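Oxidoreductase, Gfo/Idh/MocA family (Pseudomonas syringae pv. tomato, PDB 3DTY) is probably an NAD(P)-dependent oxidoreductase of the Gfo/Idh/MocA family, and binds a magnesium ion, although its substrate is not established. Local coordinates at residues Asn38-Val43 and Arg340-Met345; Gly109-Cys114 and Ala347-Asp352; Asn127-Ser132 and Ala366-Val371; Leu317-Ile322 and Trp334-Tyr339. All blocks are in the same frame, centred on the assembly; numbering follows the deposited sequence.

Contact 1 (Asn38-Val43 and Arg340-Met345); sequences NTFVLV and RFALAM
T39 and A342 mark the closest approach of the two backbones, CA to CA 7.1 Å, where the residue just ahead of strand 40-46 meets the flank of helix 330-349. At such a distance methyl groups are enough to fill the seam: CG2 of T39 lies 3.3 Å from CB of A342, tighter than normal van der Waals contact. The T39 rotamer explains which branch is used. With chi1 at -55°, OG1 sits beside the backbone N and bonds to the carbonyl O of R36, which leaves CG2 anti to that N and facing the helix.

One residue on, the CE2-CZ side of the F40 ring comes up to the same methyl group, CE2 3.9 Å from CB of A342. A turn further along the helix, the extended chain of M345, a selenomethionine, crosses the F40 side chain at about a right angle. Its SE lies 3.8 Å from CE1 of F40 and 5.0 Å from the ring centroid, 80° off the ring normal. This is a Met-aromatic contact made at the ring edge.

Helix 330-349 here packs against an outer strand of the parallel Rossmann sheet, and I13 of the adjoining strand also touches F40, A342 and M345. The touching residues are buried and what passes between the segments is apolar, so this part of the junction relies on close shape matching and dispersion. SE, standing where methionine has sulfur, faces the C-H rim, probably a weakly favourable contact.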
# COMPACT_ATOMS: atom_id res chain seq x y z
N ASN A 38 24.42 18.87 19.65
CA ASN A 38 24.95 20.11 20.23
C ASN A 38 25.34 21.15 19.19
O ASN A 38 26.33 21.86 19.35
CB ASN A 38 26.15 19.81 21.12
CG ASN A 38 25.79 18.90 22.28
OD1 ASN A 38 24.73 19.04 22.88
ND2 ASN A 38 26.68 17.97 22.60
N THR A 39 24.55 21.24 18.12
CA THR A 39 24.81 22.21 17.07
C THR A 39 24.54 23.60 17.62
O THR A 39 25.22 24.56 17.27
CB THR A 39 23.88 21.97 15.87
OG1 THR A 39 24.02 20.61 15.43
CG2 THR A 39 24.25 22.91 14.72
N PHE A 40 23.54 23.69 18.49
CA PHE A 40 23.18 24.94 19.13
C PHE A 40 23.12 24.71 20.63
O PHE A 40 23.02 23.57 21.09
CB PHE A 40 21.79 25.41 18.66
CG PHE A 40 21.75 25.91 17.24
CD1 PHE A 40 21.93 27.26 16.97
CD2 PHE A 40 21.52 25.04 16.18
CE1 PHE A 40 21.88 27.75 15.66
CE2 PHE A 40 21.46 25.51 14.87
CZ PHE A 40 21.65 26.87 14.60
N VAL A 41 23.20 25.79 21.39
CA VAL A 41 23.09 25.71 22.84
C VAL A 41 22.18 26.85 23.27
O VAL A 41 22.44 28.02 22.97
CB VAL A 41 24.46 25.81 23.55
CG1 VAL A 41 25.20 27.06 23.10
CG2 VAL A 41 24.25 25.82 25.06
N LEU A 42 21.10 26.50 23.96
CA LEU A 42 20.12 27.48 24.42
C LEU A 42 20.61 28.19 25.67
O LEU A 42 20.68 27.58 26.74
CB LEU A 42 18.79 26.78 24.70
CG LEU A 42 17.65 27.68 25.14
CD1 LEU A 42 17.27 28.59 23.99
CD2 LEU A 42 16.46 26.83 25.59
N VAL A 43 20.94 29.47 25.55
CA VAL A 43 21.44 30.22 26.71
C VAL A 43 20.57 31.40 27.12
O VAL A 43 20.82 32.03 28.15
CB VAL A 43 22.88 30.72 26.47
CG1 VAL A 43 23.79 29.53 26.21
CG2 VAL A 43 22.91 31.68 25.29
N ARG A 340 21.80 22.63 8.71
CA ARG A 340 22.15 23.42 7.54
C ARG A 340 22.10 24.90 7.89
O ARG A 340 22.90 25.68 7.40
CB ARG A 340 21.20 23.11 6.38
CG ARG A 340 21.47 21.76 5.77
CD ARG A 340 20.48 21.41 4.70
NE ARG A 340 20.64 20.02 4.27
CZ ARG A 340 19.78 19.39 3.49
NH1 ARG A 340 18.70 20.02 3.04
NH2 ARG A 340 19.99 18.12 3.15
N PHE A 341 21.15 25.26 8.74
CA PHE A 341 21.04 26.64 9.18
C PHE A 341 22.38 27.00 9.84
O PHE A 341 22.94 28.06 9.58
CB PHE A 341 19.90 26.80 10.20
CG PHE A 341 18.51 26.71 9.60
CD1 PHE A 341 18.27 27.13 8.30
CD2 PHE A 341 17.44 26.26 10.37
CE1 PHE A 341 16.97 27.11 7.77
CE2 PHE A 341 16.14 26.24 9.86
CZ PHE A 341 15.91 26.67 8.56
N ALA A 342 22.90 26.10 10.67
CA ALA A 342 24.16 26.32 11.36
C ALA A 342 25.32 26.44 10.38
O ALA A 342 26.21 27.27 10.56
CB ALA A 342 24.43 25.18 12.35
N LEU A 343 25.31 25.62 9.34
CA LEU A 343 26.37 25.67 8.33
C LEU A 343 26.28 27.00 7.58
O LEU A 343 27.29 27.63 7.28
CB LEU A 343 26.23 24.50 7.34
CG LEU A 343 26.56 23.12 7.91
CD1 LEU A 343 26.34 22.03 6.85
CD2 LEU A 343 28.00 23.11 8.41
N ALA A 344 25.06 27.45 7.30
CA ALA A 344 24.88 28.71 6.59
C ALA A 344 25.37 29.87 7.46
O ALA A 344 26.01 30.81 6.98
CB ALA A 344 23.40 28.90 6.22
N MSE A 345 25.08 29.80 8.76
CA MSE A 345 25.51 30.85 9.67
C MSE A 345 27.03 30.95 9.72
O MSE A 345 27.59 32.05 9.69
CB MSE A 345 24.98 30.58 11.07
CG MSE A 345 23.47 30.62 11.17
SE MSE A 345 22.84 30.25 12.94
CE MSE A 345 20.93 30.21 12.58

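Contact 2 (Gly109-Cys114 and Ala347-Asp352); sequences GLHVVC and ATDRSD
The imidazole of H111 meets the end of helix 330-349 with its edge: OD1 of D349 lies in the ring plane, and CG2 of T348 also sits at the rim, 4.0 Å from NE2 of H111. The carboxylate of D349 is not coplanar with the ring, the two planes standing 56° apart. H111 opens strand 111-114 of the parallel Rossmann sheet, so the contact joins the nucleotide-binding fold to a helix of the C-terminal part of the chain.

Proximity alone does not make a hydrogen bond, and this pair illustrates it. NE2 of H111 and OD1 of D349 are 3.3 Å apart, but the angle is poor, and the carboxylate is pressed against the ring C-H at CE1 so closely that the modelled position there is doubtful. An electrostatic attraction remains plausible, most of all if the ring is protonated. The two side chains approach from opposite directions, and D349 is itself exposed. T348 offers the ring only carbon: at chi1 -66° its CG2 lies anti to the backbone N and faces the imidazole, while OG1, beside that N, turns back to the carbonyl O of A344.

Just beyond, the helix closes in a Schellman motif. S351 takes positive phi, its N bonding to O of T348, and N of D352 reaches back to O of A347 at 2.9 Å. D352 then serves as N-cap of helix 353-357, OD1 accepting from N of A355. Its other oxygen, OD2, receives NH2 of R350 at 3.0 Å in a salt bridge, approached from above the carboxylate plane, 41° out of it.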
# COMPACT_ATOMS: atom_id res chain seq x y z
N GLY A 109 22.02 42.37 14.74
CA GLY A 109 23.12 41.52 14.31
C GLY A 109 22.96 40.04 14.65
O GLY A 109 23.93 39.34 14.89
N LEU A 110 21.72 39.56 14.64
CA LEU A 110 21.48 38.16 14.97
C LEU A 110 21.03 37.33 13.77
O LEU A 110 20.22 37.79 12.97
CB LEU A 110 20.42 38.06 16.06
CG LEU A 110 20.68 38.78 17.39
CD1 LEU A 110 19.46 38.61 18.28
CD2 LEU A 110 21.93 38.21 18.06
N HIS A 111 21.56 36.12 13.65
CA HIS A 111 21.11 35.23 12.59
C HIS A 111 19.73 34.79 13.07
O HIS A 111 19.53 34.57 14.26
CB HIS A 111 21.98 33.97 12.45
CG HIS A 111 23.34 34.23 11.88
ND1 HIS A 111 24.48 34.23 12.65
CD2 HIS A 111 23.74 34.48 10.61
CE1 HIS A 111 25.53 34.48 11.88
NE2 HIS A 111 25.11 34.63 10.64
N VAL A 112 18.80 34.66 12.14
CA VAL A 112 17.44 34.28 12.48
C VAL A 112 16.94 32.99 11.84
O VAL A 112 17.31 32.63 10.73
CB VAL A 112 16.44 35.40 12.07
CG1 VAL A 112 15.02 35.03 12.50
CG2 VAL A 112 16.86 36.71 12.69
N VAL A 113 16.11 32.28 12.59
CA VAL A 113 15.46 31.08 12.10
C VAL A 113 14.02 31.40 12.45
O VAL A 113 13.66 31.47 13.63
CB VAL A 113 15.91 29.81 12.84
CG1 VAL A 113 15.02 28.65 12.42
CG2 VAL A 113 17.36 29.50 12.49
N CYS A 114 13.21 31.66 11.44
CA CYS A 114 11.82 32.04 11.65
C CYS A 114 10.84 30.95 11.26
O CYS A 114 10.96 30.33 10.20
CB CYS A 114 11.51 33.32 10.87
SG CYS A 114 9.91 34.08 11.29
N ALA A 347 29.25 29.85 7.43
CA ALA A 347 29.82 30.28 6.16
C ALA A 347 29.67 31.79 6.04
O ALA A 347 30.58 32.49 5.58
CB ALA A 347 29.12 29.59 5.01
N THR A 348 28.51 32.29 6.47
CA THR A 348 28.22 33.72 6.42
C THR A 348 29.17 34.48 7.34
O THR A 348 29.69 35.53 6.96
CB THR A 348 26.77 34.02 6.87
OG1 THR A 348 25.85 33.47 5.92
CG2 THR A 348 26.54 35.53 6.96
N ASP A 349 29.40 33.95 8.54
CA ASP A 349 30.29 34.59 9.50
C ASP A 349 31.73 34.56 9.01
O ASP A 349 32.56 35.35 9.45
CB ASP A 349 30.20 33.90 10.87
CG ASP A 349 28.89 34.19 11.59
OD1 ASP A 349 28.26 35.22 11.29
OD2 ASP A 349 28.49 33.39 12.46
N ARG A 350 32.00 33.66 8.08
CA ARG A 350 33.33 33.51 7.50
C ARG A 350 33.45 34.38 6.24
O ARG A 350 34.54 34.52 5.68
CB ARG A 350 33.57 32.04 7.15
CG ARG A 350 34.78 31.41 7.82
CD ARG A 350 34.68 29.89 7.80
NE ARG A 350 34.51 29.37 6.45
CZ ARG A 350 33.59 28.46 6.12
NH1 ARG A 350 32.76 27.99 7.03
NH2 ARG A 350 33.51 28.03 4.87
N SER A 351 32.34 34.95 5.81
CA SER A 351 32.30 35.79 4.60
C SER A 351 32.67 34.92 3.40
O SER A 351 33.31 35.38 2.46
CB SER A 351 33.28 36.96 4.72
OG SER A 351 32.95 37.80 5.82
N ASP A 352 32.24 33.66 3.45
CA ASP A 352 32.52 32.70 2.38
C ASP A 352 31.30 32.47 1.49
O ASP A 352 30.53 31.53 1.69
CB ASP A 352 32.94 31.37 3.01
CG ASP A 352 33.69 30.48 2.05
OD1 ASP A 352 33.46 30.60 0.83
OD2 ASP A 352 34.49 29.64 2.52

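Contact 3 (Asn127-Ser132 and Ala366-Val371); sequences NLRELS and AGVEGV. With MG (magnesium ion), chain F.
The magnesium site lies on the same helix as R129, the residue that packs against V368 of helix 364-382. N127 gives the metal its side-chain oxygen, OD1 to magnesium 2.2 Å. E123, one turn earlier, supplies the other protein ligand, and four waters complete six coordination. The amide of N127 is held at both ends, because ND2 bonds to OH of Y99 while OD1 is committed to the ion. E130 belongs to the second shell: its OE1 accepts a hydrogen bond of 3.1 Å from water 1, itself 2.3 Å from magnesium, and thereby helps to position that water.

R129 carries a helix-helix contact between helix 122-134 of the Rossmann fold and helix 364-382 of the C-terminal part of the chain, with nearest CA atoms, those of R129 and V368, 7.6 Å apart. CG of R129 is anti to the backbone N, and the chain bends at chi3 (-90°), which lays the guanidinium across the valine. One face of that flat group receives CG2 of V368, 3.6 Å above its plane and displaced toward the rim, and CB of V368 is 3.8 Å from NH2 of R129.

Carboxylates answer the charge: NH2 of R129 forms a salt bridge with D365 and NH1 another with E126. E369 lies near the guanidinium plane, its OE2 4.3 Å from NH2 of R129, beyond salt-bridge range but probably still attractive. The stronger ties of E369 run through OE1, to R372 and to OH of Y390.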
# COMPACT_ATOMS: atom_id res chain seq x y z
N ASN A 127 11.90 43.81 2.75
CA ASN A 127 12.57 44.62 3.77
C ASN A 127 13.51 43.75 4.59
O ASN A 127 14.64 44.14 4.89
CB ASN A 127 11.58 45.28 4.73
CG ASN A 127 10.73 46.34 4.06
OD1 ASN A 127 11.06 46.82 2.98
ND2 ASN A 127 9.65 46.74 4.72
N LEU A 128 13.04 42.56 4.97
CA LEU A 128 13.84 41.64 5.76
C LEU A 128 15.04 41.17 4.94
O LEU A 128 16.16 41.05 5.45
CB LEU A 128 12.99 40.45 6.21
CG LEU A 128 11.77 40.80 7.08
CD1 LEU A 128 11.02 39.54 7.47
CD2 LEU A 128 12.24 41.52 8.34
N ARG A 129 14.81 40.92 3.65
CA ARG A 129 15.88 40.50 2.75
C ARG A 129 16.94 41.60 2.66
O ARG A 129 18.14 41.33 2.68
CB ARG A 129 15.31 40.20 1.36
CG ARG A 129 16.37 39.99 0.29
CD ARG A 129 15.75 39.89 -1.10
NE ARG A 129 15.42 38.52 -1.44
CZ ARG A 129 14.66 38.18 -2.48
NH1 ARG A 129 14.16 39.11 -3.28
NH2 ARG A 129 14.44 36.89 -2.73
N GLU A 130 16.48 42.85 2.53
CA GLU A 130 17.39 43.99 2.47
C GLU A 130 18.24 44.04 3.75
O GLU A 130 19.47 44.15 3.69
CB GLU A 130 16.59 45.30 2.34
CG GLU A 130 16.15 45.66 0.92
CD GLU A 130 14.94 46.61 0.89
OE1 GLU A 130 14.83 47.49 1.77
OE2 GLU A 130 14.10 46.47 -0.04
N LEU A 131 17.59 43.95 4.90
CA LEU A 131 18.28 43.98 6.19
C LEU A 131 19.22 42.79 6.36
O LEU A 131 20.30 42.92 6.94
CB LEU A 131 17.27 43.97 7.33
CG LEU A 131 16.46 45.26 7.51
CD1 LEU A 131 15.34 45.00 8.49
CD2 LEU A 131 17.37 46.39 8.01
N SER A 132 18.80 41.64 5.85
CA SER A 132 19.61 40.44 5.94
C SER A 132 20.94 40.64 5.23
O SER A 132 22.00 40.29 5.75
CB SER A 132 18.87 39.25 5.33
OG SER A 132 19.66 38.08 5.45
N ALA A 366 13.89 31.78 -0.11
CA ALA A 366 12.75 30.87 -0.03
C ALA A 366 11.67 31.51 0.83
O ALA A 366 10.48 31.30 0.61
CB ALA A 366 13.18 29.53 0.58
N GLY A 367 12.10 32.29 1.82
CA GLY A 367 11.16 32.96 2.70
C GLY A 367 10.36 33.99 1.94
O GLY A 367 9.14 34.09 2.07
N VAL A 368 11.06 34.78 1.13
CA VAL A 368 10.39 35.80 0.34
C VAL A 368 9.41 35.14 -0.64
O VAL A 368 8.23 35.49 -0.69
CB VAL A 368 11.40 36.63 -0.48
CG1 VAL A 368 10.66 37.57 -1.43
CG2 VAL A 368 12.30 37.42 0.48
N GLU A 369 9.90 34.16 -1.40
CA GLU A 369 9.04 33.49 -2.37
C GLU A 369 7.81 32.83 -1.77
O GLU A 369 6.77 32.75 -2.41
CB GLU A 369 9.85 32.46 -3.17
CG GLU A 369 10.92 33.07 -4.06
CD GLU A 369 10.43 34.30 -4.84
OE1 GLU A 369 9.26 34.31 -5.27
OE2 GLU A 369 11.21 35.26 -5.02
N GLY A 370 7.93 32.35 -0.54
CA GLY A 370 6.79 31.73 0.12
C GLY A 370 5.72 32.77 0.37
O GLY A 370 4.52 32.49 0.27
N VAL A 371 6.15 33.97 0.72
CA VAL A 371 5.23 35.07 0.97
C VAL A 371 4.66 35.53 -0.37
O VAL A 371 3.46 35.75 -0.49
CB VAL A 371 5.96 36.26 1.64
CG1 VAL A 371 5.03 37.45 1.74
CG2 VAL A 371 6.46 35.85 3.02
MG MG F . 10.00 48.46 1.96
O HOH W 1 12.07 48.65 0.99
O HOH W 2 10.40 46.84 0.64
O HOH W 3 9.45 49.54 0.52
O HOH W 4 10.49 49.72 3.32

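Contact 4 (Leu317-Ile322 and Trp334-Tyr339); sequences LIDDRI and WANLYY
R321 and N336 both set CG anti to the carbonyl carbon (chi1 -68° in R321), and the arginine chain then runs extended to NE, sliding past the asparagine in the opposite direction. Within the C-terminal alpha/beta domain, this ties the loop that follows strand 302-306, including a type I beta turn from L317 to D320, to helix 330-349.

A single oxygen takes the grip. NE and NH2 of R321 each donate to OD1 of N336 at 3.0 Å, a side-on hold by two nitrogens on one oxygen in which both come from the same face of the amide, tilted 30° and 24° from the carbonyl plane. The guanidinium also covers A335, whose CB lies against one of its faces, 3.5 Å from NH2 of R321. NH1 turns elsewhere, to a salt bridge with D37, and F331 of the second subunit packs on R321.

On N336 the carboxylate of D319 stacks nearly parallel, CG to CG 3.8 Å between the two residues. The aspartate's charge is met by R340, one helical turn along. Both polar atoms of the buried amide have partners: OD1 the arginine, ND2 the carbonyl O of G147 and a water. That water, water 5, accepts from ND2 of N336 at 3.0 Å and lies 3.1 Å from the backbone O of D319.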
# COMPACT_ATOMS: atom_id res chain seq x y z
N LEU A 317 22.64 10.67 1.25
CA LEU A 317 23.03 9.73 2.29
C LEU A 317 23.73 10.38 3.49
O LEU A 317 23.68 9.86 4.60
CB LEU A 317 23.96 8.65 1.72
CG LEU A 317 23.35 7.64 0.75
CD1 LEU A 317 24.47 6.86 0.07
CD2 LEU A 317 22.42 6.70 1.49
N ILE A 318 24.36 11.52 3.24
CA ILE A 318 25.12 12.21 4.28
C ILE A 318 24.35 12.53 5.57
O ILE A 318 24.94 12.54 6.66
CB ILE A 318 25.76 13.49 3.71
CG1 ILE A 318 26.77 14.08 4.71
CG2 ILE A 318 24.68 14.50 3.32
CD1 ILE A 318 27.69 15.13 4.10
N ASP A 319 23.05 12.75 5.46
CA ASP A 319 22.23 13.05 6.63
C ASP A 319 21.74 11.84 7.40
O ASP A 319 21.26 11.98 8.53
CB ASP A 319 21.02 13.89 6.24
CG ASP A 319 21.38 15.32 5.90
OD1 ASP A 319 22.19 15.91 6.64
OD2 ASP A 319 20.85 15.85 4.92
N ASP A 320 21.85 10.65 6.82
CA ASP A 320 21.39 9.45 7.52
C ASP A 320 21.94 9.43 8.95
O ASP A 320 23.11 9.75 9.17
CB ASP A 320 21.85 8.17 6.80
CG ASP A 320 21.08 7.91 5.52
OD1 ASP A 320 19.92 8.35 5.39
OD2 ASP A 320 21.64 7.23 4.64
N ARG A 321 21.09 9.08 9.91
CA ARG A 321 21.49 9.01 11.30
C ARG A 321 21.39 7.57 11.82
O ARG A 321 21.72 7.28 12.98
CB ARG A 321 20.64 9.96 12.15
CG ARG A 321 20.91 11.44 11.85
CD ARG A 321 19.76 12.31 12.32
NE ARG A 321 19.94 13.70 11.91
CZ ARG A 321 20.70 14.59 12.55
NH1 ARG A 321 21.35 14.25 13.66
NH2 ARG A 321 20.81 15.83 12.08
N ILE A 322 20.92 6.68 10.96
CA ILE A 322 20.79 5.27 11.30
C ILE A 322 20.61 4.50 10.00
O ILE A 322 20.21 5.08 8.99
CB ILE A 322 19.61 5.03 12.26
CG1 ILE A 322 19.64 3.59 12.78
CG2 ILE A 322 18.30 5.36 11.55
CD1 ILE A 322 18.74 3.36 13.98
N TRP A 334 14.00 17.76 10.74
CA TRP A 334 14.18 19.07 11.35
C TRP A 334 15.59 19.28 11.88
O TRP A 334 16.12 20.39 11.83
CB TRP A 334 13.16 19.29 12.46
CG TRP A 334 11.91 19.97 11.97
CD1 TRP A 334 11.03 19.49 11.04
CD2 TRP A 334 11.44 21.26 12.35
NE1 TRP A 334 10.03 20.42 10.82
CE2 TRP A 334 10.26 21.51 11.61
CE3 TRP A 334 11.89 22.24 13.25
CZ2 TRP A 334 9.53 22.70 11.74
CZ3 TRP A 334 11.17 23.42 13.38
CH2 TRP A 334 10.00 23.64 12.63
N ALA A 335 16.20 18.22 12.40
CA ALA A 335 17.56 18.34 12.90
C ALA A 335 18.47 18.56 11.69
O ALA A 335 19.43 19.33 11.77
CB ALA A 335 17.98 17.07 13.65
N ASN A 336 18.16 17.90 10.58
CA ASN A 336 18.96 18.05 9.36
C ASN A 336 18.85 19.49 8.86
O ASN A 336 19.82 20.07 8.35
CB ASN A 336 18.48 17.09 8.26
CG ASN A 336 18.70 15.62 8.62
OD1 ASN A 336 19.57 15.29 9.43
ND2 ASN A 336 17.93 14.74 7.99
N LEU A 337 17.67 20.07 9.01
CA LEU A 337 17.44 21.44 8.58
C LEU A 337 18.23 22.39 9.47
O LEU A 337 19.00 23.21 8.97
CB LEU A 337 15.95 21.78 8.67
CG LEU A 337 15.58 23.19 8.22
CD1 LEU A 337 15.79 23.32 6.73
CD2 LEU A 337 14.13 23.48 8.56
N TYR A 338 18.05 22.28 10.78
CA TYR A 338 18.77 23.16 11.70
C TYR A 338 20.28 23.05 11.53
O TYR A 338 21.00 24.02 11.76
CB TYR A 338 18.39 22.85 13.15
CG TYR A 338 17.41 23.84 13.74
CD1 TYR A 338 16.03 23.66 13.61
CD2 TYR A 338 17.86 24.98 14.40
CE1 TYR A 338 15.12 24.60 14.15
CE2 TYR A 338 16.98 25.92 14.93
CZ TYR A 338 15.61 25.72 14.81
OH TYR A 338 14.76 26.66 15.34
N TYR A 339 20.76 21.88 11.12
CA TYR A 339 22.18 21.69 10.92
C TYR A 339 22.64 22.53 9.74
O TYR A 339 23.74 23.08 9.76
CB TYR A 339 22.49 20.21 10.66
CG TYR A 339 23.97 19.93 10.50
CD1 TYR A 339 24.86 20.13 11.56
CD2 TYR A 339 24.49 19.47 9.29
CE1 TYR A 339 26.22 19.89 11.42
CE2 TYR A 339 25.85 19.22 9.13
CZ TYR A 339 26.71 19.43 10.20
OH TYR A 339 28.05 19.21 10.05
O HOH W 5 18.29 12.12 9.43
O HOH W 6 21.65 18.30 6.66
O HOH W 7 22.03 17.86 13.56

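Helix 330-349 is the thread through three of the four contacts. Contacts 1 and 2, with centres about 10 Å apart, share the same sheet and meet directly: M345 of contact 1 packs CE against CG2 of V113 at 3.6 Å, and also touches H111. Contacts 1 and 4 are coupled by charge, NH2 of R340 to OD2 of D319 at 3.0 Å. Contact 3 uses a different pair of helices and touches none of the others; its nearest atoms come about 7 Å from those of contact 2, and its centre lies about 25 Å from that of contact 4. Contact 3 alone holds a magnesium ligand; contacts 1, 2 and 4 lie away from that site.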